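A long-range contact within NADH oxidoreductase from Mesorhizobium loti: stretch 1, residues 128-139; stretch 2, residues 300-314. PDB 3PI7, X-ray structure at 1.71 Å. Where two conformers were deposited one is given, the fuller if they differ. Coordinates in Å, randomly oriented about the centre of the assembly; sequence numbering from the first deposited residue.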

# COMPACT_ATOMS: atom_id res chain seq x y z
N ALA A 128 7.26 -15.63 -29.64
CA ALA A 128 6.22 -15.43 -30.66
C ALA A 128 5.03 -14.71 -30.03
O ALA A 128 4.45 -13.76 -30.62
CB ALA A 128 5.79 -16.78 -31.23
N ALA A 129 4.71 -15.09 -28.78
CA ALA A 129 3.59 -14.52 -28.02
C ALA A 129 3.78 -13.06 -27.67
O ALA A 129 2.83 -12.41 -27.25
CB ALA A 129 3.37 -15.33 -26.75
N ALA A 130 5.01 -12.51 -27.85
CA ALA A 130 5.28 -11.12 -27.50
C ALA A 130 5.31 -10.24 -28.76
O ALA A 130 5.79 -9.11 -28.72
CB ALA A 130 6.59 -11.03 -26.75
N CYS A 131 4.80 -10.79 -29.88
CA CYS A 131 4.77 -10.08 -31.15
C CYS A 131 3.39 -9.75 -31.54
O CYS A 131 2.48 -10.54 -31.32
CB CYS A 131 5.44 -10.91 -32.24
SG CYS A 131 7.19 -11.19 -31.94
N ILE A 132 3.23 -8.60 -32.18
CA ILE A 132 1.92 -8.22 -32.70
C ILE A 132 2.07 -8.02 -34.18
O ILE A 132 2.68 -7.02 -34.59
CB ILE A 132 1.36 -6.93 -32.02
CG1 ILE A 132 1.22 -7.08 -30.49
CG2 ILE A 132 0.08 -6.46 -32.70
CD1 ILE A 132 0.89 -5.75 -29.77
N PRO A 133 1.56 -8.95 -35.02
CA PRO A 133 1.65 -8.73 -36.46
C PRO A 133 0.89 -7.46 -36.79
O PRO A 133 -0.23 -7.24 -36.32
CB PRO A 133 1.03 -9.98 -37.07
CG PRO A 133 1.08 -11.02 -35.96
CD PRO A 133 0.84 -10.19 -34.72
N LEU A 134 1.55 -6.57 -37.49
CA LEU A 134 0.86 -5.34 -37.78
C LEU A 134 -0.03 -5.49 -38.97
O LEU A 134 0.28 -6.26 -39.91
CB LEU A 134 1.85 -4.20 -38.03
CG LEU A 134 2.90 -3.94 -36.96
CD1 LEU A 134 3.84 -2.83 -37.42
CD2 LEU A 134 2.26 -3.57 -35.63
N LEU A 135 -1.16 -4.78 -38.94
CA LEU A 135 -2.07 -4.71 -40.08
C LEU A 135 -1.25 -4.17 -41.25
O LEU A 135 -0.36 -3.34 -41.02
CB LEU A 135 -3.24 -3.79 -39.73
CG LEU A 135 -4.28 -3.51 -40.80
CD1 LEU A 135 -5.16 -4.73 -41.08
CD2 LEU A 135 -5.13 -2.37 -40.39
N ASP A 136 -1.49 -4.67 -42.47
CA ASP A 136 -0.72 -4.31 -43.67
C ASP A 136 -0.63 -2.79 -43.94
O ASP A 136 0.38 -2.34 -44.50
CB ASP A 136 -1.31 -5.01 -44.91
CG ASP A 136 -2.77 -4.63 -45.17
OD1 ASP A 136 -3.62 -4.86 -44.27
OD2 ASP A 136 -3.06 -4.12 -46.26
N THR A 137 -1.65 -2.02 -43.50
CA THR A 137 -1.76 -0.58 -43.71
C THR A 137 -1.28 0.27 -42.50
O THR A 137 -1.26 1.50 -42.59
CB THR A 137 -3.20 -0.23 -44.09
OG1 THR A 137 -4.09 -0.64 -43.05
CG2 THR A 137 -3.60 -0.87 -45.41
N VAL A 138 -0.83 -0.37 -41.40
CA VAL A 138 -0.32 0.36 -40.24
C VAL A 138 1.11 0.85 -40.51
O VAL A 138 1.88 0.14 -41.16
CB VAL A 138 -0.42 -0.52 -38.95
CG1 VAL A 138 0.59 -0.09 -37.88
CG2 VAL A 138 -1.84 -0.49 -38.40
N ARG A 139 1.47 2.02 -39.94
CA ARG A 139 2.81 2.61 -40.07
C ARG A 139 3.80 1.88 -39.26
O ARG A 139 3.49 1.45 -38.14
CB ARG A 139 2.82 4.09 -39.61
CG ARG A 139 2.23 5.05 -40.65
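Stretch 2 300-314: RRGPAILEAQKRFSD

Stretch 2 is the end of a helix that begins earlier in the chain and runs through S313, kinked at P303, whose ring nitrogen has no hydrogen to offer the preceding turn; D314 is the first residue to leave helical phi/psi. It packs on stretch 1, which runs from a 3-10 segment at 128-129 through a short strand at 131-133 to a type I turn from L135 to V138, closed by V138 N to L135 O at 3.0 Å. Strand and helix run in broadly the same direction, crossing at -48°, with their axes 10.6 Å apart at closest approach. The register is I132 on I305 (CA to CA 7.8 Å), L134 on Q309 (CA to CA 7.6 Å) and V138 on S313 (CA to CA 5.7 Å).

R301, extended with chi1 to chi3 all t, reaches the carbonyl of A129: NH2 donates to A129 O at 2.8 Å, and NH1 adds a weak bond to A129 O at 3.3 Å. One turn on, I305 CG2 meets I132 CD1 at 3.8 Å. Q309 then grips the backbone at the end of the strand and just past it, NE2 donating to P133 O at 3.1 Å while OE1 accepts from L135 N at 2.7 Å, both nearly straight. V138 CG2 lies 3.5 Å from Q309 OE1 and 4.0 Å from S313 CB. Water 1 bridges S313 OG (2.9 Å) and T137 OG1 (2.7 Å).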

# COMPACT_ATOMS: atom_id res chain seq x y z
N ARG A 300 -7.69 -10.24 -20.90
CA ARG A 300 -7.77 -8.81 -21.22
C ARG A 300 -6.66 -8.39 -22.18
O ARG A 300 -6.75 -7.34 -22.82
CB ARG A 300 -7.69 -7.96 -19.94
CG ARG A 300 -8.86 -8.16 -18.99
CD ARG A 300 -8.77 -7.23 -17.81
NE ARG A 300 -9.65 -7.63 -16.71
CZ ARG A 300 -9.72 -7.02 -15.53
NH1 ARG A 300 -8.97 -5.96 -15.27
NH2 ARG A 300 -10.55 -7.47 -14.59
N ARG A 301 -5.65 -9.25 -22.32
CA ARG A 301 -4.46 -9.05 -23.16
C ARG A 301 -4.87 -8.88 -24.62
O ARG A 301 -4.55 -7.86 -25.22
CB ARG A 301 -3.52 -10.24 -22.97
CG ARG A 301 -2.11 -10.05 -23.48
CD ARG A 301 -1.31 -11.34 -23.31
NE ARG A 301 0.11 -11.14 -23.59
CZ ARG A 301 0.67 -11.25 -24.79
NH1 ARG A 301 -0.06 -11.56 -25.85
NH2 ARG A 301 1.98 -11.05 -24.94
N GLY A 302 -5.66 -9.84 -25.13
CA GLY A 302 -6.19 -9.86 -26.49
C GLY A 302 -6.97 -8.61 -26.86
O GLY A 302 -6.59 -7.91 -27.80
N PRO A 303 -8.05 -8.29 -26.11
CA PRO A 303 -8.81 -7.06 -26.40
C PRO A 303 -7.95 -5.78 -26.29
O PRO A 303 -8.17 -4.85 -27.07
CB PRO A 303 -9.92 -7.08 -25.35
CG PRO A 303 -10.09 -8.52 -25.00
CD PRO A 303 -8.68 -9.06 -25.02
N ALA A 304 -6.97 -5.70 -25.35
CA ALA A 304 -6.12 -4.50 -25.26
C ALA A 304 -5.23 -4.37 -26.51
O ALA A 304 -5.04 -3.27 -27.01
CB ALA A 304 -5.26 -4.51 -24.00
N ILE A 305 -4.65 -5.51 -26.97
CA ILE A 305 -3.78 -5.53 -28.17
C ILE A 305 -4.64 -5.13 -29.37
O ILE A 305 -4.20 -4.30 -30.17
CB ILE A 305 -3.13 -6.93 -28.34
CG1 ILE A 305 -2.04 -7.16 -27.28
CG2 ILE A 305 -2.61 -7.17 -29.78
CD1 ILE A 305 -1.60 -8.65 -27.10
N LEU A 306 -5.89 -5.67 -29.45
CA LEU A 306 -6.78 -5.33 -30.57
C LEU A 306 -7.19 -3.88 -30.51
O LEU A 306 -7.26 -3.25 -31.55
CB LEU A 306 -8.03 -6.24 -30.62
CG LEU A 306 -7.79 -7.74 -30.97
CD1 LEU A 306 -8.99 -8.58 -30.58
CD2 LEU A 306 -7.50 -7.94 -32.48
N GLU A 307 -7.43 -3.33 -29.31
CA GLU A 307 -7.83 -1.92 -29.13
C GLU A 307 -6.67 -0.98 -29.45
O GLU A 307 -6.91 0.07 -30.05
CB GLU A 307 -8.34 -1.67 -27.69
CG GLU A 307 -8.78 -0.25 -27.39
CD GLU A 307 -10.03 0.27 -28.09
OE1 GLU A 307 -10.82 -0.55 -28.63
OE2 GLU A 307 -10.24 1.50 -28.08
N ALA A 308 -5.42 -1.32 -29.03
CA ALA A 308 -4.25 -0.50 -29.28
C ALA A 308 -4.01 -0.42 -30.80
O ALA A 308 -3.90 0.68 -31.31
CB ALA A 308 -3.03 -1.09 -28.58
N GLN A 309 -3.95 -1.59 -31.50
CA GLN A 309 -3.72 -1.59 -32.95
C GLN A 309 -4.88 -0.88 -33.66
O GLN A 309 -4.60 -0.04 -34.52
CB GLN A 309 -3.50 -3.00 -33.51
CG GLN A 309 -3.30 -3.00 -35.04
CD GLN A 309 -2.17 -3.82 -35.59
OE1 GLN A 309 -1.53 -3.43 -36.58
NE2 GLN A 309 -1.97 -5.01 -35.07
N LYS A 310 -6.16 -1.15 -33.27
CA LYS A 310 -7.31 -0.47 -33.88
C LYS A 310 -7.16 1.06 -33.79
O LYS A 310 -7.43 1.74 -34.78
CB LYS A 310 -8.64 -0.93 -33.25
CG LYS A 310 -9.90 -0.36 -33.90
N ARG A 311 -6.68 1.58 -32.64
CA ARG A 311 -6.50 3.02 -32.41
C ARG A 311 -5.40 3.58 -33.32
O ARG A 311 -5.51 4.72 -33.78
CB ARG A 311 -6.19 3.32 -30.94
CG ARG A 311 -7.42 3.20 -30.04
CD ARG A 311 -7.08 3.41 -28.57
NE ARG A 311 -6.73 4.80 -28.29
CZ ARG A 311 -7.60 5.74 -27.95
NH1 ARG A 311 -8.88 5.45 -27.80
NH2 ARG A 311 -7.18 6.98 -27.72
N PHE A 312 -4.37 2.76 -33.61
CA PHE A 312 -3.31 3.20 -34.50
C PHE A 312 -3.82 3.10 -35.94
O PHE A 312 -3.60 4.03 -36.72
CB PHE A 312 -2.01 2.42 -34.27
CG PHE A 312 -1.24 2.93 -33.06
CD1 PHE A 312 -0.60 4.16 -33.09
CD2 PHE A 312 -1.21 2.19 -31.88
CE1 PHE A 312 0.10 4.63 -31.98
CE2 PHE A 312 -0.49 2.65 -30.77
CZ PHE A 312 0.14 3.87 -30.81
N SER A 313 -4.55 2.01 -36.26
CA SER A 313 -5.11 1.77 -37.59
C SER A 313 -6.17 2.79 -37.97
O SER A 313 -6.23 3.17 -39.14
CB SER A 313 -5.70 0.37 -37.70
OG SER A 313 -6.27 0.18 -38.99
N ASP A 314 -7.05 3.20 -37.03
CA ASP A 314 -8.12 4.13 -37.39
C ASP A 314 -7.84 5.60 -37.03
O ASP A 314 -8.76 6.41 -37.04
CB ASP A 314 -9.49 3.67 -36.82
CG ASP A 314 -9.72 3.76 -35.31
OD1 ASP A 314 -9.22 4.72 -34.68
OD2 ASP A 314 -10.50 2.94 -34.78
O HOH W 1 -4.71 1.28 -41.22
O HOH W 2 -0.72 3.07 -38.13